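Local atomic coordinates of occlusion-derived virus envelope protein E66 (Autographa californica nucleopolyhedrovirus, PDB entry 3VSN), a protein that cleaves non-sulfated chondroitin as a polysaccharide lyase of the occlusion-derived virion envelope and plays an essential role in oral infectivity. Residues A365-N370 / Y554-E559; K333-S338 / T446-H451; W37-L42 / I151-N156; I28-N33 / S202-G207. One frame throughout, in Å; residues are numbered along the deposited sequence.

Contact 1: residues A365-N370 / Y554-E559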
# COMPACT_ATOMS: atom_id res chain seq x y z
N ALA A 365 11.30 -6.93 -3.89
CA ALA A 365 10.11 -7.77 -4.08
C ALA A 365 9.69 -7.75 -5.54
O ALA A 365 9.41 -6.68 -6.10
CB ALA A 365 8.96 -7.32 -3.19
N ARG A 366 9.68 -8.93 -6.16
CA ARG A 366 9.25 -9.10 -7.55
C ARG A 366 8.32 -10.31 -7.57
O ARG A 366 8.74 -11.43 -7.88
CB ARG A 366 10.45 -9.33 -8.47
CG ARG A 366 11.52 -8.24 -8.41
CD ARG A 366 11.03 -6.93 -9.01
NE ARG A 366 12.12 -5.96 -9.15
CZ ARG A 366 12.45 -5.06 -8.23
NH1 ARG A 366 11.78 -4.99 -7.08
NH2 ARG A 366 13.45 -4.22 -8.46
N ARG A 367 7.06 -10.06 -7.23
CA ARG A 367 6.12 -11.14 -6.90
C ARG A 367 4.72 -10.82 -7.42
O ARG A 367 4.30 -9.66 -7.46
CB ARG A 367 6.12 -11.36 -5.38
CG ARG A 367 5.04 -12.30 -4.84
CD ARG A 367 5.28 -13.77 -5.17
NE ARG A 367 4.12 -14.57 -4.78
CZ ARG A 367 3.92 -15.08 -3.56
NH1 ARG A 367 4.82 -14.90 -2.60
NH2 ARG A 367 2.82 -15.77 -3.31
N ILE A 368 4.02 -11.86 -7.84
CA ILE A 368 2.59 -11.78 -8.10
C ILE A 368 1.89 -12.64 -7.06
O ILE A 368 2.41 -13.69 -6.65
CB ILE A 368 2.23 -12.21 -9.54
CG1 ILE A 368 2.59 -13.68 -9.81
CG2 ILE A 368 2.89 -11.28 -10.55
CD1 ILE A 368 2.26 -14.17 -11.21
N TRP A 369 0.73 -12.18 -6.62
CA TRP A 369 -0.06 -12.91 -5.65
C TRP A 369 -1.36 -13.30 -6.29
O TRP A 369 -2.10 -12.44 -6.77
CB TRP A 369 -0.32 -12.08 -4.41
CG TRP A 369 0.91 -11.84 -3.56
CD1 TRP A 369 1.39 -12.64 -2.52
CD2 TRP A 369 1.84 -10.70 -3.62
NE1 TRP A 369 2.52 -12.09 -1.97
CE2 TRP A 369 2.84 -10.93 -2.57
CE3 TRP A 369 1.94 -9.56 -4.41
CZ2 TRP A 369 3.89 -10.04 -2.35
CZ3 TRP A 369 2.99 -8.67 -4.17
CH2 TRP A 369 3.95 -8.91 -3.17
N ASN A 370 -1.62 -14.60 -6.31
CA ASN A 370 -2.88 -15.14 -6.80
C ASN A 370 -4.03 -14.57 -5.97
O ASN A 370 -4.02 -14.69 -4.74
CB ASN A 370 -2.86 -16.68 -6.72
CG ASN A 370 -4.01 -17.33 -7.46
OD1 ASN A 370 -5.16 -16.94 -7.31
ND2 ASN A 370 -3.69 -18.35 -8.26
N TYR A 554 13.96 -15.42 -14.10
CA TYR A 554 12.89 -16.36 -13.85
C TYR A 554 11.54 -15.75 -14.23
O TYR A 554 11.45 -14.56 -14.51
CB TYR A 554 12.88 -16.79 -12.37
CG TYR A 554 12.51 -15.69 -11.41
CD1 TYR A 554 11.18 -15.49 -11.02
CD2 TYR A 554 13.48 -14.84 -10.88
CE1 TYR A 554 10.83 -14.48 -10.14
CE2 TYR A 554 13.14 -13.82 -9.99
CZ TYR A 554 11.82 -13.65 -9.62
OH TYR A 554 11.47 -12.65 -8.75
N LYS A 555 10.50 -16.58 -14.25
CA LYS A 555 9.15 -16.08 -14.41
C LYS A 555 8.21 -16.77 -13.43
O LYS A 555 8.48 -17.89 -12.97
CB LYS A 555 8.65 -16.23 -15.85
CG LYS A 555 8.28 -17.64 -16.26
CD LYS A 555 7.45 -17.67 -17.53
CE LYS A 555 6.89 -19.06 -17.75
NZ LYS A 555 6.41 -19.31 -19.13
N LEU A 556 7.13 -16.07 -13.09
CA LEU A 556 6.07 -16.63 -12.27
C LEU A 556 4.79 -16.65 -13.10
O LEU A 556 4.57 -15.75 -13.91
CB LEU A 556 5.88 -15.78 -11.00
CG LEU A 556 7.06 -15.61 -10.03
CD1 LEU A 556 6.68 -14.67 -8.89
CD2 LEU A 556 7.54 -16.95 -9.47
N ASN A 557 3.98 -17.69 -12.91
CA ASN A 557 2.66 -17.80 -13.53
C ASN A 557 1.62 -18.01 -12.46
O ASN A 557 1.90 -18.65 -11.45
CB ASN A 557 2.56 -19.05 -14.41
CG ASN A 557 3.31 -18.91 -15.70
OD1 ASN A 557 3.15 -17.93 -16.42
ND2 ASN A 557 4.11 -19.91 -16.01
N VAL A 558 0.41 -17.52 -12.72
CA VAL A 558 -0.75 -17.94 -11.95
C VAL A 558 -0.97 -19.43 -12.24
O VAL A 558 -0.96 -19.84 -13.41
CB VAL A 558 -2.02 -17.15 -12.33
CG1 VAL A 558 -3.24 -17.67 -11.57
CG2 VAL A 558 -1.83 -15.66 -12.06
N GLU A 559 -1.13 -20.22 -11.19
CA GLU A 559 -1.36 -21.65 -11.33
C GLU A 559 -2.55 -21.90 -12.25
O GLU A 559 -3.60 -21.28 -12.10
CB GLU A 559 -1.59 -22.31 -9.97
CG GLU A 559 -1.64 -23.83 -10.03
CD GLU A 559 -1.72 -24.49 -8.67
OE1 GLU A 559 -1.94 -23.80 -7.65
OE2 GLU A 559 -1.56 -25.73 -8.62
O HOH W 1 -5.21 -20.27 -9.86
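I368 and L556 form the dense middle of this contact, their side chains running past one another in opposite directions until CD1 of I368 lies 4.0 Å from CB of L556. CG1 of I368 sits between its backbone N and carbonyl carbon (chi1 62°), a choice that sends CD1 down onto the L556 backbone and toward CG2 of V558. L556 answers with CD1, which reaches 4.0 Å from I368 N, a buried amide with no hydrogen-bond partner, and touches CD of R367 at 4.1 Å. At the end of the contact away from N370, the hydroxyl of Y554 donates a hydrogen bond to the carbonyl O of R366 (OH to O, 3.1 Å), lying in the carbonyl plane on a lone pair. The strands 367-370 and 554-558 run nearly parallel, 13° apart, yet belong to different antiparallel sheets, so this is face-to-face packing, consistent with a beta-sandwich. Toward N370 the contact opens to solvent. The N370 side chain crosses that of V558 at about a right angle, ND2 a close 3.4 Å from CG1, and a water bridges the segments, accepting from N370 ND2 and donating to E559 O. Beyond the pair, N370 OD1 accepts from R372 N, while ND2 also bonds G508 O.

Contact 2: residues K333-S338 / T446-H451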
# COMPACT_ATOMS: atom_id res chain seq x y z
N LYS A 333 -7.83 -10.25 -13.39
CA LYS A 333 -8.84 -11.17 -12.88
C LYS A 333 -8.22 -12.26 -11.99
O LYS A 333 -8.90 -12.84 -11.15
CB LYS A 333 -9.62 -11.81 -14.03
CG LYS A 333 -10.48 -10.83 -14.82
CD LYS A 333 -11.19 -11.49 -15.99
CE LYS A 333 -11.91 -10.45 -16.83
NZ LYS A 333 -12.52 -11.04 -18.06
N THR A 334 -6.92 -12.52 -12.17
CA THR A 334 -6.25 -13.63 -11.50
C THR A 334 -5.18 -13.25 -10.48
O THR A 334 -4.91 -14.02 -9.55
CB THR A 334 -5.64 -14.63 -12.51
OG1 THR A 334 -4.71 -13.95 -13.36
CG2 THR A 334 -6.73 -15.30 -13.35
N TYR A 335 -4.57 -12.08 -10.63
CA TYR A 335 -3.50 -11.69 -9.71
C TYR A 335 -3.36 -10.20 -9.42
O TYR A 335 -3.90 -9.35 -10.14
CB TYR A 335 -2.14 -12.29 -10.14
CG TYR A 335 -1.40 -11.60 -11.27
CD1 TYR A 335 -1.50 -12.07 -12.59
CD2 TYR A 335 -0.55 -10.52 -11.03
CE1 TYR A 335 -0.80 -11.47 -13.63
CE2 TYR A 335 0.15 -9.91 -12.06
CZ TYR A 335 0.02 -10.38 -13.36
OH TYR A 335 0.73 -9.78 -14.38
N TYR A 336 -2.67 -9.91 -8.32
CA TYR A 336 -2.18 -8.57 -8.01
C TYR A 336 -0.66 -8.65 -8.07
O TYR A 336 -0.06 -9.53 -7.45
CB TYR A 336 -2.64 -8.13 -6.62
CG TYR A 336 -1.90 -6.92 -6.07
CD1 TYR A 336 -2.33 -5.63 -6.35
CD2 TYR A 336 -0.76 -7.08 -5.28
CE1 TYR A 336 -1.65 -4.52 -5.86
CE2 TYR A 336 -0.07 -5.98 -4.79
CZ TYR A 336 -0.52 -4.71 -5.07
OH TYR A 336 0.17 -3.61 -4.59
N GLY A 337 -0.04 -7.76 -8.83
CA GLY A 337 1.42 -7.67 -8.88
C GLY A 337 1.85 -6.22 -8.79
O GLY A 337 1.16 -5.34 -9.28
N SER A 338 3.00 -5.98 -8.15
CA SER A 338 3.51 -4.61 -8.05
C SER A 338 5.01 -4.57 -7.84
O SER A 338 5.58 -5.45 -7.20
CB SER A 338 2.81 -3.87 -6.90
OG SER A 338 3.13 -2.49 -6.90
N THR A 446 11.46 -6.00 -15.08
CA THR A 446 10.25 -6.75 -14.73
C THR A 446 9.16 -6.50 -15.76
O THR A 446 8.96 -5.37 -16.18
CB THR A 446 9.72 -6.37 -13.33
OG1 THR A 446 10.80 -6.21 -12.42
CG2 THR A 446 8.76 -7.43 -12.80
N LEU A 447 8.47 -7.57 -16.17
CA LEU A 447 7.31 -7.43 -17.04
C LEU A 447 6.11 -8.18 -16.47
O LEU A 447 6.19 -9.39 -16.22
CB LEU A 447 7.64 -7.94 -18.46
CG LEU A 447 6.50 -7.94 -19.49
CD1 LEU A 447 6.13 -6.52 -19.91
CD2 LEU A 447 6.89 -8.77 -20.71
N PHE A 448 5.01 -7.46 -16.26
CA PHE A 448 3.73 -8.06 -15.86
C PHE A 448 2.85 -8.22 -17.10
O PHE A 448 2.78 -7.31 -17.93
CB PHE A 448 2.99 -7.20 -14.83
CG PHE A 448 3.67 -7.10 -13.49
CD1 PHE A 448 3.74 -8.19 -12.63
CD2 PHE A 448 4.20 -5.88 -13.06
CE1 PHE A 448 4.35 -8.09 -11.39
CE2 PHE A 448 4.81 -5.77 -11.82
CZ PHE A 448 4.89 -6.87 -10.98
N TYR A 449 2.17 -9.36 -17.20
CA TYR A 449 1.26 -9.64 -18.31
C TYR A 449 0.20 -10.65 -17.84
O TYR A 449 0.27 -11.13 -16.71
CB TYR A 449 2.04 -10.21 -19.51
CG TYR A 449 2.79 -11.48 -19.17
CD1 TYR A 449 4.08 -11.43 -18.63
CD2 TYR A 449 2.20 -12.73 -19.35
CE1 TYR A 449 4.76 -12.60 -18.29
CE2 TYR A 449 2.87 -13.90 -19.01
CZ TYR A 449 4.15 -13.82 -18.49
OH TYR A 449 4.81 -14.99 -18.17
N ASP A 450 -0.78 -10.97 -18.69
CA ASP A 450 -1.73 -12.04 -18.35
C ASP A 450 -1.15 -13.38 -18.84
O ASP A 450 -1.00 -13.54 -20.04
CB ASP A 450 -3.09 -11.78 -19.01
CG ASP A 450 -3.72 -10.45 -18.58
OD1 ASP A 450 -3.57 -10.04 -17.41
OD2 ASP A 450 -4.39 -9.83 -19.42
N HIS A 451 -0.81 -14.33 -17.96
CA HIS A 451 -1.02 -14.30 -16.51
C HIS A 451 0.26 -14.59 -15.77
O HIS A 451 0.39 -15.63 -15.10
CB HIS A 451 -2.06 -15.34 -16.12
CG HIS A 451 -3.41 -15.14 -16.76
ND1 HIS A 451 -4.44 -14.57 -16.10
CD2 HIS A 451 -3.88 -15.46 -18.03
CE1 HIS A 451 -5.51 -14.53 -16.91
NE2 HIS A 451 -5.17 -15.07 -18.09
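Two side-chain hydrogen bonds tie T334 and Y335 to the end of strand 446-449 and the turn after it. OG1 of T334 meets ND1 of H451 at 2.8 Å, approaching the imidazole at its edge and in its plane, and the two side chains cross at about a right angle. The tyrosine hydroxyl donates to the main chain: Y335 OH lies 2.7 Å from the carbonyl O of Y449, 35° above the carbonyl plane and thus not on a lone pair. A chi1 of 79° aims the Y335 ring across the gap at strand 446-449, and its hydroxyl also rests against the CB methylene of F448, OH to CB 3.5 Å. A cis peptide bond precedes H451, whose ring also meets that of H561.

Apolar packing centres on F448, whose CD1 lies 4.0 Å from CE2 of Y335. Further out the phenyl lies against bare backbone: G337 brings no side chain, its O sits over one ring face, and CZ of F448 comes within 3.5 Å of S338 N.

Around this core, I368 packs on both Y335 and F448. Strands 335-338 and 446-449 run antiparallel, 8.7 Å apart at closest approach, in separate antiparallel sheets; the aromatic side chains packed between these two sheets are consistent with the interior of the beta-sandwich part of this lyase.

Contact 3: residues W37-L42 / I151-N156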
# COMPACT_ATOMS: atom_id res chain seq x y z
N TRP A 37 -28.36 9.28 6.29
CA TRP A 37 -27.19 8.93 5.50
C TRP A 37 -26.19 8.15 6.33
O TRP A 37 -25.62 7.16 5.85
CB TRP A 37 -26.58 10.19 4.90
CG TRP A 37 -25.25 9.99 4.20
CD1 TRP A 37 -25.03 9.71 2.85
CD2 TRP A 37 -23.92 10.07 4.80
NE1 TRP A 37 -23.68 9.61 2.60
CE2 TRP A 37 -22.96 9.81 3.72
CE3 TRP A 37 -23.43 10.32 6.09
CZ2 TRP A 37 -21.59 9.81 3.94
CZ3 TRP A 37 -22.05 10.31 6.29
CH2 TRP A 37 -21.15 10.06 5.24
N PHE A 38 -25.99 8.57 7.58
CA PHE A 38 -25.07 7.91 8.50
C PHE A 38 -25.46 6.45 8.73
O PHE A 38 -24.62 5.55 8.63
CB PHE A 38 -25.01 8.68 9.84
CG PHE A 38 -24.02 8.12 10.83
CD1 PHE A 38 -24.33 7.02 11.62
CD2 PHE A 38 -22.77 8.73 10.99
CE1 PHE A 38 -23.42 6.52 12.53
CE2 PHE A 38 -21.85 8.22 11.90
CZ PHE A 38 -22.18 7.12 12.68
N LYS A 39 -26.74 6.23 9.03
CA LYS A 39 -27.26 4.88 9.27
C LYS A 39 -27.23 4.02 8.00
O LYS A 39 -26.93 2.83 8.07
CB LYS A 39 -28.67 4.95 9.84
CG LYS A 39 -28.72 5.52 11.25
CD LYS A 39 -30.13 5.93 11.63
CE LYS A 39 -31.03 4.73 11.86
NZ LYS A 39 -32.45 5.16 12.01
N ASN A 40 -27.55 4.63 6.86
CA ASN A 40 -27.50 3.95 5.57
C ASN A 40 -26.10 3.44 5.23
O ASN A 40 -25.95 2.36 4.64
CB ASN A 40 -27.99 4.86 4.44
CG ASN A 40 -29.51 4.99 4.40
OD1 ASN A 40 -30.23 4.26 5.09
ND2 ASN A 40 -30.00 5.92 3.59
N ASN A 41 -25.09 4.20 5.62
CA ASN A 41 -23.72 3.94 5.20
C ASN A 41 -22.80 3.42 6.30
O ASN A 41 -21.60 3.21 6.05
CB ASN A 41 -23.12 5.20 4.56
CG ASN A 41 -23.82 5.59 3.27
OD1 ASN A 41 -24.55 6.58 3.21
ND2 ASN A 41 -23.60 4.81 2.23
N LEU A 42 -23.35 3.19 7.49
CA LEU A 42 -22.53 2.82 8.66
C LEU A 42 -21.69 1.55 8.46
O LEU A 42 -20.49 1.57 8.71
CB LEU A 42 -23.38 2.71 9.94
CG LEU A 42 -22.60 2.41 11.24
CD1 LEU A 42 -21.45 3.38 11.47
CD2 LEU A 42 -23.53 2.41 12.44
N ILE A 151 -23.54 6.13 19.00
CA ILE A 151 -24.66 5.76 19.87
C ILE A 151 -25.88 6.65 19.61
O ILE A 151 -26.98 6.14 19.37
CB ILE A 151 -24.27 5.75 21.37
CG1 ILE A 151 -23.27 4.62 21.64
CG2 ILE A 151 -25.50 5.58 22.26
CD1 ILE A 151 -22.77 4.51 23.07
N THR A 152 -25.67 7.97 19.62
CA THR A 152 -26.75 8.93 19.38
C THR A 152 -27.49 8.68 18.05
O THR A 152 -28.72 8.65 18.01
CB THR A 152 -26.25 10.39 19.46
OG1 THR A 152 -25.67 10.62 20.75
CG2 THR A 152 -27.38 11.38 19.23
N ILE A 153 -26.73 8.49 16.97
CA ILE A 153 -27.35 8.32 15.65
C ILE A 153 -28.06 6.98 15.49
O ILE A 153 -29.22 6.95 15.07
CB ILE A 153 -26.37 8.60 14.49
CG1 ILE A 153 -25.82 10.03 14.60
CG2 ILE A 153 -27.06 8.40 13.14
CD1 ILE A 153 -24.72 10.37 13.61
N VAL A 154 -27.40 5.87 15.82
CA VAL A 154 -28.05 4.56 15.62
C VAL A 154 -29.31 4.37 16.47
O VAL A 154 -30.18 3.58 16.12
CB VAL A 154 -27.09 3.35 15.77
CG1 VAL A 154 -25.88 3.50 14.85
CG2 VAL A 154 -26.66 3.13 17.22
N LEU A 155 -29.39 5.11 17.58
CA LEU A 155 -30.55 5.05 18.47
C LEU A 155 -31.58 6.15 18.19
O LEU A 155 -32.49 6.36 18.99
CB LEU A 155 -30.10 5.10 19.94
CG LEU A 155 -29.24 3.96 20.50
CD1 LEU A 155 -28.99 4.15 21.99
CD2 LEU A 155 -29.85 2.59 20.23
N ASN A 156 -31.44 6.83 17.05
CA ASN A 156 -32.24 8.03 16.77
C ASN A 156 -33.76 7.82 16.64
O ASN A 156 -34.52 8.78 16.71
CB ASN A 156 -31.69 8.82 15.57
CG ASN A 156 -32.01 8.18 14.22
OD1 ASN A 156 -32.36 7.00 14.14
ND2 ASN A 156 -31.89 8.96 13.16
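F38 turns one face of its phenyl ring to I153, joining helix 29-48 to the end of helix 138-154 within the alpha/alpha toroid. CD1 of I153 stands 3.7 Å from the F38 ring centroid and 15° off the ring normal, a CH-pi contact over the face. The other branch of the isoleucine, CG2, is pressed to 3.4 Å from CD1 of the same phenylalanine, and the two side chains cross at about a right angle. F38 reaches across because its CG lies anti to the backbone N (chi1 -176°).

The side chains of the next residue, K39, and of N156 come at each other from opposite directions. The lysine chain runs over the I153 backbone, with CD 3.7 Å from that residue's O, then bends at chi3 (72°) to put the ammonium group beside the amide. NZ donates to OD1 of N156 at 2.8 Å, in the carbonyl plane on a lone pair. N156 ND2 in turn bonds OE1 of E35, which would favour a fixed amide orientation; the ion pair from K39 to E157 is long and weak. One helical turn after F38, the L42 side chain crosses that of V154 at about a right angle, and its CD2 comes to 3.5 Å from CG1 of the valine.

Contact 4: residues I28-N33 / S202-G207. Unlike the reference sequence in segment 202-207: M204 (reference Ile).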
# COMPACT_ATOMS: atom_id res chain seq x y z
N ILE A 28 -34.93 19.97 12.12
CA ILE A 28 -34.21 20.40 10.88
C ILE A 28 -34.02 19.26 9.87
O ILE A 28 -33.71 18.12 10.25
CB ILE A 28 -32.89 21.15 11.19
CG1 ILE A 28 -33.01 22.63 10.78
CG2 ILE A 28 -31.70 20.54 10.47
CD1 ILE A 28 -31.71 23.42 10.88
N GLN A 29 -34.23 19.60 8.60
CA GLN A 29 -34.05 18.69 7.47
C GLN A 29 -32.62 18.18 7.38
O GLN A 29 -32.39 16.98 7.21
CB GLN A 29 -34.43 19.40 6.17
CG GLN A 29 -35.91 19.68 6.00
CD GLN A 29 -36.66 18.49 5.43
OE1 GLN A 29 -36.88 17.49 6.11
NE2 GLN A 29 -37.05 18.61 4.16
N GLU A 30 -31.67 19.11 7.47
CA GLU A 30 -30.24 18.82 7.38
C GLU A 30 -29.81 17.73 8.36
O GLU A 30 -29.14 16.77 7.98
CB GLU A 30 -29.45 20.11 7.62
CG GLU A 30 -28.12 20.19 6.89
CD GLU A 30 -27.57 21.60 6.87
OE1 GLU A 30 -27.16 22.10 7.93
OE2 GLU A 30 -27.54 22.20 5.78
N LEU A 31 -30.22 17.89 9.62
CA LEU A 31 -29.88 16.93 10.68
C LEU A 31 -30.47 15.55 10.41
O LEU A 31 -29.77 14.54 10.49
CB LEU A 31 -30.33 17.45 12.05
CG LEU A 31 -30.11 16.55 13.28
CD1 LEU A 31 -28.63 16.27 13.49
CD2 LEU A 31 -30.71 17.19 14.52
N GLN A 32 -31.76 15.51 10.09
CA GLN A 32 -32.44 14.24 9.82
C GLN A 32 -31.87 13.53 8.59
O GLN A 32 -31.72 12.31 8.60
CB GLN A 32 -33.96 14.44 9.72
CG GLN A 32 -34.59 14.79 11.05
CD GLN A 32 -36.06 15.16 10.96
OE1 GLN A 32 -36.58 15.43 9.87
NE2 GLN A 32 -36.74 15.18 12.10
N ASN A 33 -31.55 14.30 7.55
CA ASN A 33 -30.91 13.75 6.35
C ASN A 33 -29.51 13.19 6.63
O ASN A 33 -29.16 12.13 6.09
CB ASN A 33 -30.84 14.81 5.24
CG ASN A 33 -32.21 15.19 4.69
OD1 ASN A 33 -33.19 14.46 4.85
ND2 ASN A 33 -32.27 16.34 4.04
N SER A 202 -21.98 17.36 16.48
CA SER A 202 -22.38 18.01 17.74
C SER A 202 -22.93 19.42 17.50
O SER A 202 -23.89 19.83 18.16
CB SER A 202 -21.24 18.02 18.77
OG SER A 202 -20.22 18.95 18.43
N GLN A 203 -22.33 20.14 16.55
CA GLN A 203 -22.82 21.46 16.17
C GLN A 203 -24.18 21.41 15.46
O GLN A 203 -25.02 22.30 15.65
CB GLN A 203 -21.79 22.20 15.31
CG GLN A 203 -20.60 22.75 16.08
CD GLN A 203 -20.95 23.95 16.95
OE1 GLN A 203 -21.45 23.80 18.07
NE2 GLN A 203 -20.68 25.14 16.44
N MET A 204 -24.39 20.38 14.66
CA MET A 204 -25.69 20.17 14.01
C MET A 204 -26.78 19.89 15.05
O MET A 204 -27.91 20.37 14.92
CB MET A 204 -25.61 19.03 13.00
CG MET A 204 -24.70 19.31 11.82
SD MET A 204 -24.53 17.87 10.75
CE MET A 204 -26.07 17.95 9.84
N LEU A 205 -26.43 19.12 16.08
CA LEU A 205 -27.35 18.86 17.20
C LEU A 205 -27.72 20.13 17.96
O LEU A 205 -28.83 20.23 18.49
CB LEU A 205 -26.75 17.83 18.17
CG LEU A 205 -26.69 16.37 17.73
CD1 LEU A 205 -25.91 15.58 18.77
CD2 LEU A 205 -28.08 15.77 17.53
N ARG A 206 -26.80 21.09 18.00
CA ARG A 206 -27.03 22.40 18.63
C ARG A 206 -27.85 23.34 17.73
O ARG A 206 -28.22 24.43 18.15
CB ARG A 206 -25.71 23.05 19.03
CG ARG A 206 -24.95 22.30 20.12
CD ARG A 206 -23.66 22.99 20.52
NE ARG A 206 -22.85 22.10 21.33
CZ ARG A 206 -21.85 21.35 20.87
NH1 ARG A 206 -21.49 21.42 19.59
NH2 ARG A 206 -21.19 20.55 21.69
N GLY A 207 -28.11 22.91 16.50
CA GLY A 207 -28.95 23.68 15.59
C GLY A 207 -28.24 24.54 14.56
O GLY A 207 -28.90 25.24 13.78
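L31 lies against M204 and L205 in the last turn of helix 189-205, which here meets the start of helix 29-48. Before them along the second segment, S202 and Q203 take no part across the seam; both accept from R206 NH1, which donates to S202 OG at 3.0 Å and to Q203 OE1 at 2.8 Å, the latter on a lone pair of the amide oxygen. M204, an isoleucine in the reference sequence, reaches across. Its CB packs 4.1 Å from CD1 of L31, and a bend at chi3 (79°) turns the terminal methyl onto the other helix, where CE lies 3.8 Å from the carbonyl O of E30 and 4.2 Å from CG of the same glutamate. Although the CB of L205 points away from helix 29-48, its extended chain brings CD2 back to within 4.1 Å of L31 CD1; beyond, this leucine packs on helix 161-175. R206 also reaches helix 161-175, NH2 donating to R169 O. G207 ends the helix in a Schellman motif, with positive phi (99°), and its O lies 4.4 Å from CD1 of I28, the first modelled residue. The seam thus joins two helices of the alpha/alpha toroid. No hydrogen bond crosses it; E30 OE1 takes its bond from L210 N instead. Cohesion between the segments therefore rests on van der Waals contact of aliphatic groups and the M204 methyl, partly against the E30 main chain, burying a modest area.

Overall arrangement
Contacts 1 and 2 join the same two sheets, consistent with one beta-sandwich core, with centres 7 Å apart. Strands 367-370 and 335-340 neighbour each other in one sheet, and W369 N to Y336 O (2.9 Å) and V558 N to H451 O (3.0 Å) are probable hydrogen bonds between the contacts. Contacts 3 and 4 belong to the helical part: both use helix 29-48, their centres are 13 Å apart, and contact 3 is nested in the loop closed by contact 4. The pairs stay apart, about 24 Å between nearest atoms of contacts 2 and 3. All four lie away from the catalytic residues, although N191 belongs to helix 189-205, whose other end forms contact 4.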